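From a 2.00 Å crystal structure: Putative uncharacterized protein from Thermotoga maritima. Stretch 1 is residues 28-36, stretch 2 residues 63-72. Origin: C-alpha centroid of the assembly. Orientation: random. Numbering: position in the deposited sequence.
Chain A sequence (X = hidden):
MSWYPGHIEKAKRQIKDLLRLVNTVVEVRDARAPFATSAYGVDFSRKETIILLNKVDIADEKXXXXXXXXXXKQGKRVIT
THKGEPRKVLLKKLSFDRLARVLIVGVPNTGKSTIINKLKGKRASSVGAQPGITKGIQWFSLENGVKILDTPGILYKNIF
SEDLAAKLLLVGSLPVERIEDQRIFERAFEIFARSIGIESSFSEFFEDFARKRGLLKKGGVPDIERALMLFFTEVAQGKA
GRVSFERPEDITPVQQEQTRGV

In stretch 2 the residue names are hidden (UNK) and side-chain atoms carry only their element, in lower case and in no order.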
# COMPACT_ATOMS: atom_id res chain seq x y z
N VAL A 28 1.68 -6.86 3.47
CA VAL A 28 0.52 -6.04 3.14
C VAL A 28 0.90 -5.02 2.04
O VAL A 28 1.62 -4.04 2.28
CB VAL A 28 -0.09 -5.37 4.39
CG1 VAL A 28 -1.34 -4.50 4.03
CG2 VAL A 28 -0.44 -6.42 5.46
N ARG A 29 0.39 -5.29 0.84
CA ARG A 29 0.62 -4.48 -0.34
C ARG A 29 -0.68 -3.79 -0.71
O ARG A 29 -1.74 -4.22 -0.27
CB ARG A 29 1.06 -5.36 -1.51
CG ARG A 29 2.32 -6.24 -1.24
CD ARG A 29 2.86 -6.75 -2.55
NE ARG A 29 3.90 -7.73 -2.35
CZ ARG A 29 4.61 -8.31 -3.31
NH1 ARG A 29 4.40 -8.00 -4.59
NH2 ARG A 29 5.53 -9.21 -2.99
N ASP A 30 -0.60 -2.73 -1.51
CA ASP A 30 -1.77 -2.08 -2.09
C ASP A 30 -2.00 -2.79 -3.43
O ASP A 30 -1.08 -2.93 -4.22
CB ASP A 30 -1.50 -0.56 -2.27
CG ASP A 30 -2.75 0.24 -2.63
OD1 ASP A 30 -3.46 -0.17 -3.56
OD2 ASP A 30 -3.03 1.30 -2.01
N ALA A 31 -3.22 -3.29 -3.66
CA ALA A 31 -3.59 -3.97 -4.91
C ALA A 31 -3.49 -3.07 -6.13
O ALA A 31 -3.40 -3.54 -7.27
CB ALA A 31 -5.02 -4.53 -4.80
N ARG A 32 -3.53 -1.76 -5.92
CA ARG A 32 -3.44 -0.82 -7.06
C ARG A 32 -2.01 -0.69 -7.59
O ARG A 32 -1.77 -0.25 -8.74
CB ARG A 32 -3.97 0.55 -6.64
CG ARG A 32 -5.43 0.53 -6.22
CD ARG A 32 -5.89 1.87 -5.61
NE ARG A 32 -5.15 2.20 -4.37
CZ ARG A 32 -5.17 3.39 -3.78
NH1 ARG A 32 -5.90 4.38 -4.30
NH2 ARG A 32 -4.48 3.61 -2.65
N ALA A 33 -1.05 -1.08 -6.76
CA ALA A 33 0.36 -0.99 -7.14
C ALA A 33 1.14 -2.11 -6.47
O ALA A 33 1.90 -1.85 -5.55
CB ALA A 33 0.94 0.40 -6.70
N PRO A 34 0.93 -3.38 -6.88
CA PRO A 34 1.60 -4.51 -6.20
C PRO A 34 3.11 -4.60 -6.28
O PRO A 34 3.71 -5.15 -5.36
CB PRO A 34 0.93 -5.75 -6.82
CG PRO A 34 -0.36 -5.23 -7.33
CD PRO A 34 -0.04 -3.87 -7.87
N PHE A 35 3.72 -4.11 -7.36
CA PHE A 35 5.18 -4.10 -7.42
C PHE A 35 5.71 -2.94 -6.57
O PHE A 35 6.59 -3.12 -5.72
CB PHE A 35 5.73 -3.99 -8.85
CG PHE A 35 5.76 -5.30 -9.62
CD1 PHE A 35 5.78 -6.54 -8.97
CD2 PHE A 35 5.79 -5.29 -11.01
CE1 PHE A 35 5.81 -7.72 -9.69
CE2 PHE A 35 5.83 -6.47 -11.75
CZ PHE A 35 5.85 -7.67 -11.10
N ALA A 36 5.15 -1.75 -6.77
CA ALA A 36 5.62 -0.58 -6.07
C ALA A 36 5.61 -0.81 -4.57
O ALA A 36 6.56 -0.41 -3.90
CB ALA A 36 4.80 0.69 -6.46
N UNK A 63 -7.81 -5.42 -13.11
CA UNK A 63 -6.36 -5.39 -12.89
C UNK A 63 -5.97 -6.23 -11.66
O UNK A 63 -4.95 -6.92 -11.68
o UNK A 63 -6.45 -3.13 -13.79
c UNK A 63 -5.90 -3.92 -12.73
c UNK A 63 -4.38 -3.81 -12.75
N UNK A 64 -6.77 -6.16 -10.60
CA UNK A 64 -6.52 -6.98 -9.40
C UNK A 64 -6.54 -8.47 -9.73
O UNK A 64 -5.63 -9.19 -9.32
c UNK A 64 -7.52 -6.71 -8.26
c UNK A 64 -7.20 -7.60 -7.04
o UNK A 64 -7.43 -5.33 -7.87
N UNK A 65 -7.55 -8.93 -10.46
CA UNK A 65 -7.56 -10.33 -10.88
C UNK A 65 -6.30 -10.72 -11.65
O UNK A 65 -5.73 -11.79 -11.40
n UNK A 65 -8.74 -15.28 -9.78
c UNK A 65 -8.82 -10.69 -11.67
c UNK A 65 -8.13 -14.11 -10.49
c UNK A 65 -9.09 -12.94 -10.56
c UNK A 65 -8.95 -12.21 -11.89
N UNK A 66 -5.84 -9.86 -12.55
CA UNK A 66 -4.60 -10.16 -13.28
C UNK A 66 -3.39 -10.25 -12.37
O UNK A 66 -2.45 -11.01 -12.63
c UNK A 66 -4.34 -9.11 -14.37
c UNK A 66 -5.27 -10.42 -17.98
n UNK A 66 -4.93 -11.69 -18.70
c UNK A 66 -5.17 -9.27 -15.66
c UNK A 66 -4.60 -10.38 -16.56
N UNK A 67 -3.38 -9.44 -11.31
CA UNK A 67 -2.31 -9.54 -10.32
C UNK A 67 -2.36 -10.87 -9.57
O UNK A 67 -1.32 -11.51 -9.38
c UNK A 67 -0.29 -6.98 -10.33
c UNK A 67 1.10 -5.21 -11.33
c UNK A 67 -0.13 -5.69 -10.87
c UNK A 67 -2.31 -8.33 -9.37
c UNK A 67 0.85 -7.81 -10.21
c UNK A 67 -2.28 -5.96 -10.33
c UNK A 67 2.19 -6.04 -11.20
c UNK A 67 2.06 -7.34 -10.64
c UNK A 67 -1.67 -7.13 -9.98
n UNK A 67 -1.36 -5.09 -10.87
N UNK A 68 -3.55 -11.29 -9.16
CA UNK A 68 -3.69 -12.60 -8.49
C UNK A 68 -3.10 -13.70 -9.37
O UNK A 68 -2.31 -14.50 -8.89
c UNK A 68 -5.24 -14.32 -7.42
c UNK A 68 -5.73 -11.88 -7.17
c UNK A 68 -5.15 -12.95 -8.10
N UNK A 69 -3.46 -13.71 -10.65
CA UNK A 69 -3.01 -14.73 -11.61
C UNK A 69 -1.53 -14.72 -11.80
O UNK A 69 -0.89 -15.78 -11.82
c UNK A 69 -5.14 -14.48 -12.87
o UNK A 69 -7.05 -14.71 -14.18
c UNK A 69 -3.66 -14.49 -12.96
c UNK A 69 -5.81 -14.85 -14.14
o UNK A 69 -5.11 -15.28 -15.09
N UNK A 70 -0.98 -13.51 -11.93
CA UNK A 70 0.45 -13.30 -12.00
C UNK A 70 1.19 -13.93 -10.81
O UNK A 70 2.19 -14.61 -11.01
c UNK A 70 2.93 -11.12 -11.00
c UNK A 70 2.93 -11.56 -13.35
c UNK A 70 2.24 -11.48 -12.15
c UNK A 70 4.97 -10.92 -12.26
c UNK A 70 0.76 -11.79 -12.10
c UNK A 70 4.29 -11.28 -13.41
c UNK A 70 4.29 -10.83 -11.05
N UNK A 71 0.72 -13.67 -9.58
CA UNK A 71 1.41 -14.21 -8.41
C UNK A 71 1.22 -15.72 -8.27
O UNK A 71 2.17 -16.43 -7.95
c UNK A 71 0.67 -10.96 -7.02
c UNK A 71 2.90 -11.77 -7.20
c UNK A 71 3.38 -10.47 -7.19
c UNK A 71 2.49 -9.41 -7.10
c UNK A 71 1.55 -12.03 -7.10
c UNK A 71 1.15 -9.65 -7.01
c UNK A 71 1.04 -13.45 -7.12
N UNK A 72 -0.00 -16.20 -8.53
CA UNK A 72 -0.27 -17.65 -8.56
C UNK A 72 0.67 -18.36 -9.56
O UNK A 72 1.24 -19.41 -9.25
c UNK A 72 -2.73 -17.30 -7.89
c UNK A 72 -1.75 -17.96 -8.86
c UNK A 72 -4.00 -18.09 -7.61
c UNK A 72 -4.62 -18.70 -8.86
n UNK A 72 -5.54 -19.85 -8.53
O HOH W 1 -5.41 -3.77 -9.17

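Position 63 carries three side-chain atoms, a carbon bearing one oxygen and one carbon. The branch at CB, one arm oxygen and the other carbon, makes it Thr63; it points toward stretch 1 but stops short of contact, and its hydroxyl is hydrogen-bonded elsewhere in the structure.

Position 64 repeats the pattern, one carbon carrying an oxygen and a carbon, and lies beside Ala31 CB; it is Thr64. Thr64 OG1 lies 4.0 Å from Ala31 CB and 2.9 Å from the oxygen of water 1, which in turn donates to Ala31 O at 2.8 Å. A small side chain with a hydroxyl fits here, where the helix comes close to the loop, Thr64 CA lying 6.1 Å from Ala31 CA.

Positions 65 and 66 each show four carbons in a row ending in nitrogen. They are Lys65 and Lys66, both exposed and out of reach of stretch 1, as suits charged chains on the outer side of a helix.

At position 67 one carbon leads to fused five- and six-membered rings holding eight carbons and one nitrogen. Pro34 lies over one face of this double ring, whose edge meets the face of Phe35. Only tryptophan has such a ring system. Pro34 CG sits over the five-membered ring of Trp67, 6° off its normal and 3.5 Å from Trp67 CD2, a CH-pi contact in which the flat indole receives the proline. At the edge of the six-membered ring, Trp67 CH2 lies 3.7 Å from Phe35 CD2. NE1 is satisfied elsewhere in the structure.

Position 68, one carbon carrying two more, is Val68, and position 69, three carbons with two oxygens on the third, is Glu69. Both are partly exposed and out of reach of stretch 1, so a charged group is tolerated at 69.

Position 70 has one carbon and a six-carbon ring, with no oxygen, near the end of the Phe35 ring: Phe70. Phe70 CE2 approaches Phe35 CZ to 3.5 Å, the ring planes at 79° in an oblique pairing; a wholly apolar ring suits packing on another.

Position 71 has the same atoms, its ring near Pro34 and Arg29, and is Phe71. Its edge meets the proline, Phe71 CE2 lying 3.9 Å from Pro34 CB, while Phe71 CZ is 3.5 Å from Arg29 NH1. The hydrocarbon ring takes the apolar contact, and Arg29 NH1 finds its hydrogen bond within stretch 1, at Pro34 O (3.0 Å).

Position 72, four carbons ending in nitrogen, is Lys72, out of reach; its exposed place lets the charged end stay in solvent.

The contact thus works by packing, with no direct hydrogen bond across it. Positions 67, 70 and 71 bring three aromatic rings to one side of the helix, against Pro34 and Phe35. Stretch 1 braces itself: Asp30 to Ala33 form a type I turn, and Asp30 holds Arg32 in a salt bridge, Asp30 OD2 to Arg32 NH2 at 2.8 Å. Water 1 supplies the polar link beside the aromatic cluster.

Stretch 2 63-72: TTKKWVEFFK
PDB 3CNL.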